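Local atomic coordinates of peptidoglycan-recognition protein SD (Drosophila melanogaster, PDB entry 2RKQ), a protein that recognises bacterial peptidoglycan in the innate immunity of the fly and activates the Toll pathway, acting on Gram-positive infection. Residues A[29-34]-A[136-141]; A[37-42]-A[101-106]; A[67-72]-A[96-101]; A[105-110]-A[150-155]. All blocks are in the same frame, centred on the assembly; numbering follows the deposited sequence. Where two conformers were deposited one is given.

Contact 1. Residues A[29-34]-A[136-141]; sequences AVIAHT and YKLLGH
Ala29 and Leu138, Val30 and Leu139, and Ile31 and Gly140 face one another as parallel bridges, a ladder in which each strand's N-H groups reach carbonyls of the other. Ile31 N meets Leu139 O at 2.8 Å, and Leu139 N in turn gives its hydrogen to Ala29 O. The last rung, His141 N to Ile31 O, is also 2.8 Å, but its donor stands above the carbonyl plane. On the face of Ala29, Ile31 and Leu138, Ile31 CG1 lies 3.7 Å from Leu138 CD1, and Leu123 of helix 113-128 covers Ala29. Beyond the last rung the His141 side chain packs against the strand. Its CB sits 3.3 Å from Ile31 O; with CG anti to the backbone N (chi1 -163°), the imidazole runs beside Ala32, with CG 3.8 Å, ND1 3.4 Å and CE1 4.1 Å from Ala32 CB. Both ring nitrogens are also hydrogen-bonded outside the pair, ND1 to Ser149 OG and NE2 to Phe89 O. An alanine in place of His141 would probably leave the Ser149 hydroxyl and the Phe89 carbonyl without their imidazole partner and open a gap beside Ala32. The edge strand 136-140 delivers His141 to within 5.9 Å of His33, ND1 to ND1, next to Ser149, a grouping that probably corresponds to the zinc site of amidase relatives, with Ser149 where those enzymes have a cysteine ligand; no metal is present here.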
loop_
_atom_site.group_PDB
_atom_site.type_symbol
_atom_site.label_atom_id
_atom_site.label_comp_id
_atom_site.label_asym_id
_atom_site.label_seq_id
_atom_site.Cartn_x
_atom_site.Cartn_y
_atom_site.Cartn_z
ATOM N N ALA A 29 4.271 -5.115 7.441
ATOM C CA ALA A 29 3.998 -4.235 6.297
ATOM C C ALA A 29 4.056 -5.079 5.043
ATOM O O ALA A 29 4.941 -5.919 4.906
ATOM C CB ALA A 29 5.027 -3.112 6.228
ATOM N N VAL A 30 3.090 -4.873 4.152
ATOM C CA VAL A 30 2.966 -5.678 2.952
ATOM C C VAL A 30 3.044 -4.749 1.753
ATOM O O VAL A 30 2.301 -3.788 1.677
ATOM C CB VAL A 30 1.634 -6.476 2.929
ATOM C CG1 VAL A 30 1.460 -7.205 1.597
ATOM C CG2 VAL A 30 1.639 -7.506 4.049
ATOM N N ILE A 31 3.961 -5.033 0.831
ATOM C CA ILE A 31 4.144 -4.213 -0.350
ATOM C C ILE A 31 3.461 -4.852 -1.554
ATOM O O ILE A 31 3.744 -6.003 -1.922
ATOM C CB ILE A 31 5.635 -4.007 -0.669
ATOM C CG1 ILE A 31 6.397 -3.490 0.564
ATOM C CG2 ILE A 31 5.806 -3.057 -1.866
ATOM C CD1 ILE A 31 5.857 -2.169 1.131
ATOM N N ALA A 32 2.577 -4.071 -2.166
ATOM C CA ALA A 32 1.826 -4.470 -3.349
ATOM C C ALA A 32 2.074 -3.523 -4.510
ATOM O O ALA A 32 2.671 -2.464 -4.348
ATOM C CB ALA A 32 0.330 -4.501 -3.019
ATOM N N HIS A 33 1.666 -3.946 -5.705
ATOM C CA HIS A 33 1.432 -2.995 -6.786
ATOM C C HIS A 33 -0.035 -3.052 -7.167
ATOM O O HIS A 33 -0.739 -4.013 -6.834
ATOM C CB HIS A 33 2.395 -3.173 -7.981
ATOM C CG HIS A 33 2.157 -4.371 -8.865
ATOM N ND1 HIS A 33 1.278 -5.399 -8.596
ATOM C CD2 HIS A 33 2.764 -4.695 -10.034
ATOM C CE1 HIS A 33 1.333 -6.289 -9.584
ATOM N NE2 HIS A 33 2.231 -5.885 -10.458
ATOM N N THR A 34 -0.494 -2.004 -7.831
ATOM C CA THR A 34 -1.904 -1.971 -8.235
ATOM C C THR A 34 -2.124 -2.760 -9.509
ATOM O O THR A 34 -3.265 -3.144 -9.813
ATOM C CB THR A 34 -2.407 -0.544 -8.434
ATOM O OG1 THR A 34 -1.629 0.100 -9.446
ATOM C CG2 THR A 34 -2.291 0.226 -7.151
ATOM N N TYR A 136 9.242 -4.842 12.641
ATOM C CA TYR A 136 8.194 -5.319 11.725
ATOM C C TYR A 136 8.691 -6.386 10.780
ATOM O O TYR A 136 9.895 -6.538 10.569
ATOM C CB TYR A 136 7.541 -4.160 10.953
ATOM C CG TYR A 136 8.449 -3.337 10.058
ATOM C CD1 TYR A 136 8.590 -3.648 8.697
ATOM C CD2 TYR A 136 9.094 -2.208 10.543
ATOM C CE1 TYR A 136 9.385 -2.890 7.864
ATOM C CE2 TYR A 136 9.894 -1.410 9.701
ATOM C CZ TYR A 136 10.032 -1.770 8.364
ATOM O OH TYR A 136 10.813 -1.000 7.522
ATOM N N LYS A 137 7.754 -7.166 10.253
ATOM C CA LYS A 137 8.054 -8.047 9.137
ATOM C C LYS A 137 7.635 -7.338 7.879
ATOM O O LYS A 137 6.487 -6.907 7.768
ATOM C CB LYS A 137 7.256 -9.344 9.252
ATOM C CG LYS A 137 7.495 -10.104 10.542
ATOM C CD LYS A 137 8.966 -10.449 10.732
ATOM C CE LYS A 137 9.104 -11.317 11.991
ATOM N NZ LYS A 137 10.524 -11.442 12.447
ATOM N N LEU A 138 8.568 -7.200 6.938
ATOM C CA LEU A 138 8.240 -6.640 5.646
ATOM C C LEU A 138 8.014 -7.781 4.678
ATOM O O LEU A 138 8.880 -8.658 4.530
ATOM C CB LEU A 138 9.373 -5.749 5.143
ATOM C CG LEU A 138 9.175 -5.131 3.763
ATOM C CD1 LEU A 138 8.175 -3.998 3.816
ATOM C CD2 LEU A 138 10.527 -4.647 3.269
ATOM N N LEU A 139 6.877 -7.760 3.987
ATOM C CA LEU A 139 6.512 -8.856 3.091
ATOM C C LEU A 139 6.060 -8.332 1.751
ATOM O O LEU A 139 5.480 -7.261 1.676
ATOM C CB LEU A 139 5.347 -9.646 3.677
ATOM C CG LEU A 139 5.665 -10.269 5.038
ATOM C CD1 LEU A 139 4.373 -10.754 5.682
ATOM C CD2 LEU A 139 6.619 -11.426 4.874
ATOM N N GLY A 140 6.313 -9.079 0.687
ATOM C CA GLY A 140 5.629 -8.758 -0.558
ATOM C C GLY A 140 4.225 -9.314 -0.535
ATOM O O GLY A 140 3.949 -10.309 0.140
ATOM N N HIS A 141 3.346 -8.693 -1.312
ATOM C CA HIS A 141 1.961 -9.126 -1.443
ATOM C C HIS A 141 1.897 -10.627 -1.790
ATOM O O HIS A 141 1.090 -11.366 -1.234
ATOM C CB HIS A 141 1.338 -8.250 -2.525
ATOM C CG HIS A 141 -0.157 -8.252 -2.555
ATOM N ND1 HIS A 141 -0.857 -7.604 -3.550
ATOM C CD2 HIS A 141 -1.080 -8.810 -1.737
ATOM C CE1 HIS A 141 -2.152 -7.764 -3.342
ATOM N NE2 HIS A 141 -2.314 -8.499 -2.254
#

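Contact 2. Residues A[37-42]-A[101-106]; sequences GACADD and AFIGNF
Ala38 and Gly104 bring their backbones closest, CA to CA 4.1 Å, where the loop 37-42 passes the chain as it leaves strand 97-102. Neither segment is regular here, and no rungs of a sheet form. Instead, Gly104 CA directs a C-H at Gly37 O over 3.5 Å, and one water spans the gap, accepting from Cys39 N at 2.8 Å and donating to Ile103 O at 2.7 Å. Gly104 adopts backbone angles (phi 128°) at which a side chain would collide with the carbonyl O of Ile103 and with the Phe106 ring. The side chains meet at a single point. Ile103 CG2, anti to its backbone N, touches Cys39 SG at 3.9 Å and Gly37 O at 3.8 Å. The sulfur is set between the backbone N and carbonyl carbon of its own residue (chi1 64°) and is tied to Cys45 by a disulfide, and His48 of helix 42-58 touches both Cys39 and Ile103. The chemistry is therefore that of a loop held by other means than direct pairing: a covalent bond fixes it to the helix that follows, while toward the strand's end it depends on a methyl against a sulfur, a C-H contact and a bridging water.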
loop_
_atom_site.group_PDB
_atom_site.type_symbol
_atom_site.label_atom_id
_atom_site.label_comp_id
_atom_site.label_asym_id
_atom_site.label_seq_id
_atom_site.Cartn_x
_atom_site.Cartn_y
_atom_site.Cartn_z
ATOM N N GLY A 37 -2.139 0.946 -14.785
ATOM C CA GLY A 37 -1.321 1.979 -15.379
ATOM C C GLY A 37 -0.512 2.747 -14.352
ATOM O O GLY A 37 -0.892 2.848 -13.182
ATOM N N ALA A 38 0.621 3.255 -14.800
ATOM C CA ALA A 38 1.468 4.090 -13.982
ATOM C C ALA A 38 0.917 5.499 -14.017
ATOM O O ALA A 38 0.119 5.847 -14.887
ATOM C CB ALA A 38 2.880 4.070 -14.521
ATOM N N CYS A 39 1.360 6.314 -13.073
ATOM C CA CYS A 39 1.023 7.725 -13.107
ATOM C C CYS A 39 2.280 8.539 -12.839
ATOM O O CYS A 39 3.151 8.102 -12.082
ATOM C CB CYS A 39 -0.078 8.026 -12.100
ATOM S SG CYS A 39 0.371 7.756 -10.369
ATOM N N ALA A 40 2.408 9.696 -13.486
ATOM C CA ALA A 40 3.647 10.453 -13.398
ATOM C C ALA A 40 3.454 11.937 -13.121
ATOM O O ALA A 40 4.391 12.720 -13.247
ATOM C CB ALA A 40 4.472 10.258 -14.681
ATOM N N ASP A 41 2.252 12.343 -12.736
ATOM C CA ASP A 41 2.074 13.725 -12.322
ATOM C C ASP A 41 0.943 13.788 -11.312
ATOM O O ASP A 41 0.258 12.779 -11.088
ATOM C CB ASP A 41 1.918 14.693 -13.523
ATOM C CG ASP A 41 0.561 14.613 -14.213
ATOM O OD1 ASP A 41 -0.474 14.425 -13.554
ATOM O OD2 ASP A 41 0.523 14.750 -15.465
ATOM N N ASP A 42 0.763 14.935 -10.678
ATOM C CA ASP A 42 -0.181 15.024 -9.577
ATOM C C ASP A 42 -1.616 14.862 -10.052
ATOM O O ASP A 42 -2.461 14.408 -9.296
ATOM C CB ASP A 42 -0.022 16.348 -8.833
ATOM C CG ASP A 42 1.251 16.407 -8.020
ATOM O OD1 ASP A 42 2.006 15.415 -7.975
ATOM O OD2 ASP A 42 1.466 17.467 -7.415
ATOM N N ALA A 101 0.667 0.057 -1.444
ATOM C CA ALA A 101 0.671 -0.329 -2.856
ATOM C C ALA A 101 1.304 0.741 -3.707
ATOM O O ALA A 101 0.961 1.922 -3.601
ATOM C CB ALA A 101 -0.748 -0.617 -3.354
ATOM N N PHE A 102 2.253 0.329 -4.540
ATOM C CA PHE A 102 2.780 1.228 -5.535
ATOM C C PHE A 102 1.815 1.247 -6.703
ATOM O O PHE A 102 1.377 0.190 -7.198
ATOM C CB PHE A 102 4.128 0.724 -6.029
ATOM C CG PHE A 102 5.272 0.970 -5.083
ATOM C CD1 PHE A 102 5.429 0.203 -3.933
ATOM C CD2 PHE A 102 6.230 1.942 -5.389
ATOM C CE1 PHE A 102 6.499 0.423 -3.083
ATOM C CE2 PHE A 102 7.314 2.167 -4.544
ATOM C CZ PHE A 102 7.455 1.404 -3.399
ATOM N N ILE A 103 1.490 2.455 -7.138
ATOM C CA ILE A 103 0.591 2.602 -8.276
ATOM C C ILE A 103 1.389 2.296 -9.539
ATOM O O ILE A 103 2.427 2.929 -9.799
ATOM C CB ILE A 103 -0.011 4.013 -8.363
ATOM C CG1 ILE A 103 -0.812 4.319 -7.081
ATOM C CG2 ILE A 103 -0.868 4.121 -9.647
ATOM C CD1 ILE A 103 -1.246 5.764 -6.932
ATOM N N GLY A 104 0.889 1.322 -10.295
ATOM C CA GLY A 104 1.542 0.869 -11.523
ATOM C C GLY A 104 1.749 -0.626 -11.554
ATOM O O GLY A 104 1.255 -1.348 -10.688
ATOM N N ASN A 105 2.496 -1.084 -12.560
ATOM C CA ASN A 105 2.779 -2.491 -12.719
ATOM C C ASN A 105 4.280 -2.674 -12.779
ATOM O O ASN A 105 4.949 -2.189 -13.701
ATOM C CB ASN A 105 2.116 -3.069 -13.970
ATOM C CG ASN A 105 2.218 -4.579 -14.018
ATOM O OD1 ASN A 105 3.311 -5.145 -13.925
ATOM N ND2 ASN A 105 1.079 -5.239 -14.112
ATOM N N PHE A 106 4.804 -3.374 -11.785
ATOM C CA PHE A 106 6.249 -3.461 -11.617
ATOM C C PHE A 106 6.764 -4.875 -11.764
ATOM O O PHE A 106 7.734 -5.280 -11.125
ATOM C CB PHE A 106 6.625 -2.763 -10.307
ATOM C CG PHE A 106 6.130 -1.367 -10.274
ATOM C CD1 PHE A 106 5.024 -1.005 -9.507
ATOM C CD2 PHE A 106 6.681 -0.432 -11.134
ATOM C CE1 PHE A 106 4.539 0.294 -9.560
ATOM C CE2 PHE A 106 6.209 0.853 -11.197
ATOM C CZ PHE A 106 5.127 1.226 -10.410
HETATM O O HOH W 1 3.082 5.191 -11.159
#

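Contact 3. Residues A[67-72]-A[96-101]; sequences YHYLIG and GSLGIA
Tyr69 with Ile100 and Leu70 with Ala101 form parallel bridges in the interior of the mixed sheet, where strands 69-71 and 97-102 run side by side. The pairing starts from a shared acceptor: Gly99 O takes His68 N at 2.9 Å and Tyr69 N at 3.2 Å, the second much the straighter (158°). Ala101 N then bonds to Tyr69 O, and Ile71 N to Ala101 O at 2.8 Å. Tyr67, just ahead of the strand, has CG anti to the carbonyl carbon (chi1 -63°), which places its ring flat over Ala101. The methyl CB stands 3.5 Å from the ring centroid and 9° off its normal, a CH-pi contact, and a CB on Gly99 would come tight against Tyr67 CD2. An alanine in place of Tyr67 would probably open a gap over one side of the Ala101 methyl and leave the Phe89 ring without its aromatic neighbour. On the face of Tyr69 and Ile100, Ile71 CD1 reaches Ile100 CG2 at 3.7 Å under helix 113-128. Leu70, on the other face, sets CD2 4.0 Å from Ala101 CB and meets Met49 and Leu52 of helix 42-58. Central parallel strands between these helices fit the alpha/beta fold of the amidase 2 family.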
loop_
_atom_site.group_PDB
_atom_site.type_symbol
_atom_site.label_atom_id
_atom_site.label_comp_id
_atom_site.label_asym_id
_atom_site.label_seq_id
_atom_site.Cartn_x
_atom_site.Cartn_y
_atom_site.Cartn_z
ATOM N N TYR A 67 -5.974 -0.538 0.483
ATOM C CA TYR A 67 -4.653 -0.311 1.074
ATOM C C TYR A 67 -4.656 0.849 2.045
ATOM O O TYR A 67 -5.549 1.714 2.011
ATOM C CB TYR A 67 -3.637 -0.044 -0.051
ATOM C CG TYR A 67 -3.502 -1.233 -0.956
ATOM C CD1 TYR A 67 -4.097 -1.259 -2.199
ATOM C CD2 TYR A 67 -2.798 -2.354 -0.541
ATOM C CE1 TYR A 67 -3.992 -2.375 -2.997
ATOM C CE2 TYR A 67 -2.702 -3.472 -1.324
ATOM C CZ TYR A 67 -3.284 -3.474 -2.552
ATOM O OH TYR A 67 -3.155 -4.615 -3.315
ATOM N N HIS A 68 -3.647 0.863 2.921
ATOM C CA HIS A 68 -3.453 1.964 3.854
ATOM C C HIS A 68 -2.751 3.146 3.234
ATOM O O HIS A 68 -3.026 4.300 3.603
ATOM C CB HIS A 68 -2.698 1.480 5.084
ATOM C CG HIS A 68 -3.373 0.322 5.729
ATOM N ND1 HIS A 68 -4.463 0.453 6.559
ATOM C CD2 HIS A 68 -3.180 -1.006 5.567
ATOM C CE1 HIS A 68 -4.889 -0.750 6.909
ATOM N NE2 HIS A 68 -4.121 -1.650 6.325
ATOM N N TYR A 69 -1.820 2.862 2.317
ATOM C CA TYR A 69 -1.104 3.915 1.611
ATOM C C TYR A 69 -0.849 3.455 0.200
ATOM O O TYR A 69 -0.652 2.257 -0.040
ATOM C CB TYR A 69 0.248 4.162 2.257
ATOM C CG TYR A 69 0.190 4.746 3.640
ATOM C CD1 TYR A 69 0.458 3.949 4.765
ATOM C CD2 TYR A 69 -0.104 6.092 3.832
ATOM C CE1 TYR A 69 0.409 4.487 6.057
ATOM C CE2 TYR A 69 -0.136 6.643 5.115
ATOM C CZ TYR A 69 0.139 5.831 6.218
ATOM O OH TYR A 69 0.110 6.357 7.495
ATOM N N LEU A 70 -0.835 4.408 -0.727
ATOM C CA LEU A 70 -0.466 4.130 -2.119
ATOM C C LEU A 70 0.570 5.134 -2.545
ATOM O O LEU A 70 0.577 6.263 -2.067
ATOM C CB LEU A 70 -1.687 4.207 -3.041
ATOM C CG LEU A 70 -2.662 3.059 -2.751
ATOM C CD1 LEU A 70 -3.771 3.531 -1.793
ATOM C CD2 LEU A 70 -3.225 2.486 -4.030
ATOM N N ILE A 71 1.441 4.719 -3.447
ATOM C CA ILE A 71 2.570 5.557 -3.833
ATOM C C ILE A 71 2.573 5.772 -5.338
ATOM O O ILE A 71 2.656 4.823 -6.114
ATOM C CB ILE A 71 3.904 4.947 -3.384
ATOM C CG1 ILE A 71 3.859 4.623 -1.874
ATOM C CG2 ILE A 71 5.041 5.926 -3.684
ATOM C CD1 ILE A 71 5.099 3.965 -1.363
ATOM N N GLY A 72 2.412 7.031 -5.734
ATOM C CA GLY A 72 2.359 7.348 -7.157
ATOM C C GLY A 72 3.738 7.420 -7.761
ATOM O O GLY A 72 4.744 7.556 -7.055
ATOM N N GLY A 96 -3.273 -7.620 10.952
ATOM C CA GLY A 96 -2.019 -7.101 11.478
ATOM C C GLY A 96 -1.066 -6.546 10.440
ATOM O O GLY A 96 0.139 -6.508 10.676
ATOM N N SER A 97 -1.601 -6.093 9.312
ATOM C CA SER A 97 -0.741 -5.761 8.181
ATOM C C SER A 97 -1.017 -4.385 7.623
ATOM O O SER A 97 -2.142 -4.075 7.275
ATOM C CB SER A 97 -0.942 -6.794 7.074
ATOM O OG SER A 97 -0.688 -8.100 7.580
ATOM N N LEU A 98 0.033 -3.585 7.526
ATOM C CA LEU A 98 -0.043 -2.306 6.856
ATOM C C LEU A 98 0.185 -2.522 5.370
ATOM O O LEU A 98 1.261 -2.960 4.961
ATOM C CB LEU A 98 1.057 -1.396 7.400
ATOM C CG LEU A 98 1.001 0.049 6.927
ATOM C CD1 LEU A 98 -0.190 0.769 7.584
ATOM C CD2 LEU A 98 2.308 0.737 7.282
ATOM N N GLY A 99 -0.825 -2.234 4.550
ATOM C CA GLY A 99 -0.719 -2.479 3.106
ATOM C C GLY A 99 -0.329 -1.217 2.373
ATOM O O GLY A 99 -1.023 -0.184 2.468
ATOM N N ILE A 100 0.783 -1.302 1.648
ATOM C CA ILE A 100 1.306 -0.167 0.890
ATOM C C ILE A 100 1.389 -0.628 -0.557
ATOM O O ILE A 100 2.072 -1.605 -0.855
ATOM C CB ILE A 100 2.711 0.196 1.382
ATOM C CG1 ILE A 100 2.654 0.642 2.852
ATOM C CG2 ILE A 100 3.269 1.328 0.534
ATOM C CD1 ILE A 100 3.980 0.574 3.555
ATOM N N ALA A 101 0.667 0.057 -1.444
ATOM C CA ALA A 101 0.671 -0.329 -2.856
ATOM C C ALA A 101 1.304 0.741 -3.707
ATOM O O ALA A 101 0.961 1.922 -3.601
ATOM C CB ALA A 101 -0.748 -0.617 -3.354
#

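Contact 4. Residues A[105-110]-A[150-155]; sequences NFEERA and PGEALY
Phe106 O receives the first turn of helix 152-158, taking weak hydrogen bonds from Ala153 N at 3.0 Å and Leu154 N at 3.3 Å. A third weak bond joins Ala153 N to Glu107 O. The stronger grip is the carboxylate: Glu107 OE2 accepts from Glu152 N at 2.8 Å through its anti lone pair, the lone pair facing away from the other oxygen. The glutamate chain bends at chi2 (-83°), which folds the group back over Gly151 CA, 3.3 Å from OE2. Carbon contacts complete this shell. Ala153 CB rests against Arg109 C at 3.5 Å, and Phe106 CB lies 3.7 Å from Leu154 CB and also close to Pro150 O, a carbonyl that the contact buries without any partner in the model. Gly151 holds the N-cap position after a cis-proline, and the N-H groups at the open start of the helix are thus met by carbonyls and a carboxylate from the loop between strand 97-102 and helix 113-128, where the negative charge would probably suit the helix dipole. Gly151 has no room for a side chain, since a CB would run into Phe106 C and Glu107 N. Further out, Asn105 OD1 accepts from Glu107 N at 3.1 Å in an Asx turn, setting the backbone from which the carboxylate swings, and Asn105 ND2 is held in turn by Ala35 O. Lys148 forms a salt bridge with Glu107 OE1, and the Phe106 and Leu154 side chains both pack on Pro111.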
loop_
_atom_site.group_PDB
_atom_site.type_symbol
_atom_site.label_atom_id
_atom_site.label_comp_id
_atom_site.label_asym_id
_atom_site.label_seq_id
_atom_site.Cartn_x
_atom_site.Cartn_y
_atom_site.Cartn_z
ATOM N N ASN A 105 2.496 -1.084 -12.560
ATOM C CA ASN A 105 2.779 -2.491 -12.719
ATOM C C ASN A 105 4.280 -2.674 -12.779
ATOM O O ASN A 105 4.949 -2.189 -13.701
ATOM C CB ASN A 105 2.116 -3.069 -13.970
ATOM C CG ASN A 105 2.218 -4.579 -14.018
ATOM O OD1 ASN A 105 3.311 -5.145 -13.925
ATOM N ND2 ASN A 105 1.079 -5.239 -14.112
ATOM N N PHE A 106 4.804 -3.374 -11.785
ATOM C CA PHE A 106 6.249 -3.461 -11.617
ATOM C C PHE A 106 6.764 -4.875 -11.764
ATOM O O PHE A 106 7.734 -5.280 -11.125
ATOM C CB PHE A 106 6.625 -2.763 -10.307
ATOM C CG PHE A 106 6.130 -1.367 -10.274
ATOM C CD1 PHE A 106 5.024 -1.005 -9.507
ATOM C CD2 PHE A 106 6.681 -0.432 -11.134
ATOM C CE1 PHE A 106 4.539 0.294 -9.560
ATOM C CE2 PHE A 106 6.209 0.853 -11.197
ATOM C CZ PHE A 106 5.127 1.226 -10.410
ATOM N N GLU A 107 6.107 -5.611 -12.663
ATOM C CA GLU A 107 6.567 -6.941 -13.025
ATOM C C GLU A 107 7.911 -6.832 -13.726
ATOM O O GLU A 107 8.826 -7.612 -13.452
ATOM C CB GLU A 107 5.565 -7.625 -13.953
ATOM C CG GLU A 107 4.412 -8.287 -13.242
ATOM C CD GLU A 107 4.753 -9.691 -12.731
ATOM O OE1 GLU A 107 4.080 -10.645 -13.178
ATOM O OE2 GLU A 107 5.692 -9.859 -11.920
ATOM N N GLU A 108 8.041 -5.857 -14.621
ATOM C CA GLU A 108 9.221 -5.859 -15.487
ATOM C C GLU A 108 10.162 -4.706 -15.327
ATOM O O GLU A 108 11.310 -4.791 -15.755
ATOM C CB GLU A 108 8.794 -6.017 -16.929
ATOM C CG GLU A 108 8.368 -7.444 -17.138
ATOM C CD GLU A 108 7.665 -7.641 -18.412
ATOM O OE1 GLU A 108 8.052 -6.968 -19.386
ATOM O OE2 GLU A 108 6.728 -8.474 -18.440
ATOM N N ARG A 109 9.681 -3.631 -14.717
ATOM C CA ARG A 109 10.547 -2.533 -14.366
ATOM C C ARG A 109 10.216 -2.096 -12.951
ATOM O O ARG A 109 9.081 -2.289 -12.487
ATOM C CB ARG A 109 10.378 -1.377 -15.356
ATOM C CG ARG A 109 9.084 -0.613 -15.236
ATOM C CD ARG A 109 8.992 0.504 -16.289
ATOM N NE ARG A 109 9.949 1.590 -16.068
ATOM C CZ ARG A 109 10.262 2.512 -16.976
ATOM N NH1 ARG A 109 9.695 2.487 -18.183
ATOM N NH2 ARG A 109 11.145 3.459 -16.682
ATOM N N ALA A 110 11.211 -1.536 -12.274
ATOM C CA ALA A 110 11.054 -1.013 -10.913
ATOM C C ALA A 110 10.271 0.291 -10.912
ATOM O O ALA A 110 10.260 1.017 -11.914
ATOM C CB ALA A 110 12.420 -0.785 -10.279
ATOM N N PRO A 150 4.047 -7.737 -5.660
ATOM C CA PRO A 150 4.140 -6.400 -6.248
ATOM C C PRO A 150 4.880 -6.347 -7.582
ATOM O O PRO A 150 5.313 -5.269 -8.005
ATOM C CB PRO A 150 4.905 -5.621 -5.169
ATOM C CG PRO A 150 5.902 -6.662 -4.642
ATOM C CD PRO A 150 5.152 -7.989 -4.703
ATOM N N GLY A 151 4.963 -7.498 -8.245
ATOM C CA GLY A 151 5.665 -7.595 -9.519
ATOM C C GLY A 151 7.097 -8.004 -9.274
ATOM O O GLY A 151 7.724 -7.622 -8.280
ATOM N N GLU A 152 7.650 -8.778 -10.198
ATOM C CA GLU A 152 8.990 -9.313 -9.978
ATOM C C GLU A 152 10.033 -8.249 -9.653
ATOM O O GLU A 152 10.853 -8.435 -8.747
ATOM C CB GLU A 152 9.470 -10.116 -11.192
ATOM C CG GLU A 152 8.673 -11.366 -11.505
ATOM C CD GLU A 152 8.753 -12.439 -10.427
ATOM O OE1 GLU A 152 7.763 -13.187 -10.288
ATOM O OE2 GLU A 152 9.793 -12.559 -9.730
ATOM N N ALA A 153 10.019 -7.137 -10.395
ATOM C CA ALA A 153 11.078 -6.143 -10.247
ATOM C C ALA A 153 10.986 -5.451 -8.902
ATOM O O ALA A 153 11.994 -5.221 -8.229
ATOM C CB ALA A 153 11.024 -5.112 -11.380
ATOM N N LEU A 154 9.759 -5.125 -8.504
ATOM C CA LEU A 154 9.584 -4.473 -7.219
ATOM C C LEU A 154 9.811 -5.458 -6.067
ATOM O O LEU A 154 10.431 -5.114 -5.053
ATOM C CB LEU A 154 8.208 -3.811 -7.161
ATOM C CG LEU A 154 7.806 -3.195 -5.821
ATOM C CD1 LEU A 154 8.867 -2.231 -5.260
ATOM C CD2 LEU A 154 6.500 -2.466 -6.017
ATOM N N TYR A 155 9.336 -6.683 -6.226
ATOM C CA TYR A 155 9.580 -7.702 -5.205
ATOM C C TYR A 155 11.069 -7.911 -4.960
ATOM O O TYR A 155 11.502 -7.966 -3.813
ATOM C CB TYR A 155 8.917 -9.022 -5.574
ATOM C CG TYR A 155 9.015 -10.062 -4.488
ATOM C CD1 TYR A 155 9.762 -11.223 -4.687
ATOM C CD2 TYR A 155 8.395 -9.870 -3.250
ATOM C CE1 TYR A 155 9.858 -12.188 -3.692
ATOM C CE2 TYR A 155 8.482 -10.833 -2.251
ATOM C CZ TYR A 155 9.221 -11.981 -2.486
ATOM O OH TYR A 155 9.313 -12.937 -1.497
#

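Contacts 1 and 3 are two parallel ladders of one sheet, their centres about 8 Å apart and joined through strand 26-33, which pairs with 97-102 on one side and with 136-140 on the other. Contact 3 lies about 2 Å from the chain's centre and is wholly buried; contact 1 is also buried but ends at the sheet's edge strand. Contacts 2 and 4 follow where strand 97-102 runs out, sharing Asn105 and Phe106, their centres about 12 and 14 Å from the chain's centre. Contact 2 is still largely buried, with Gly37 and Ala38 exposed, and relies on a bridging water and a disulfide-tied loop; contact 4, only partly buried, replaces strand pairing with helix capping.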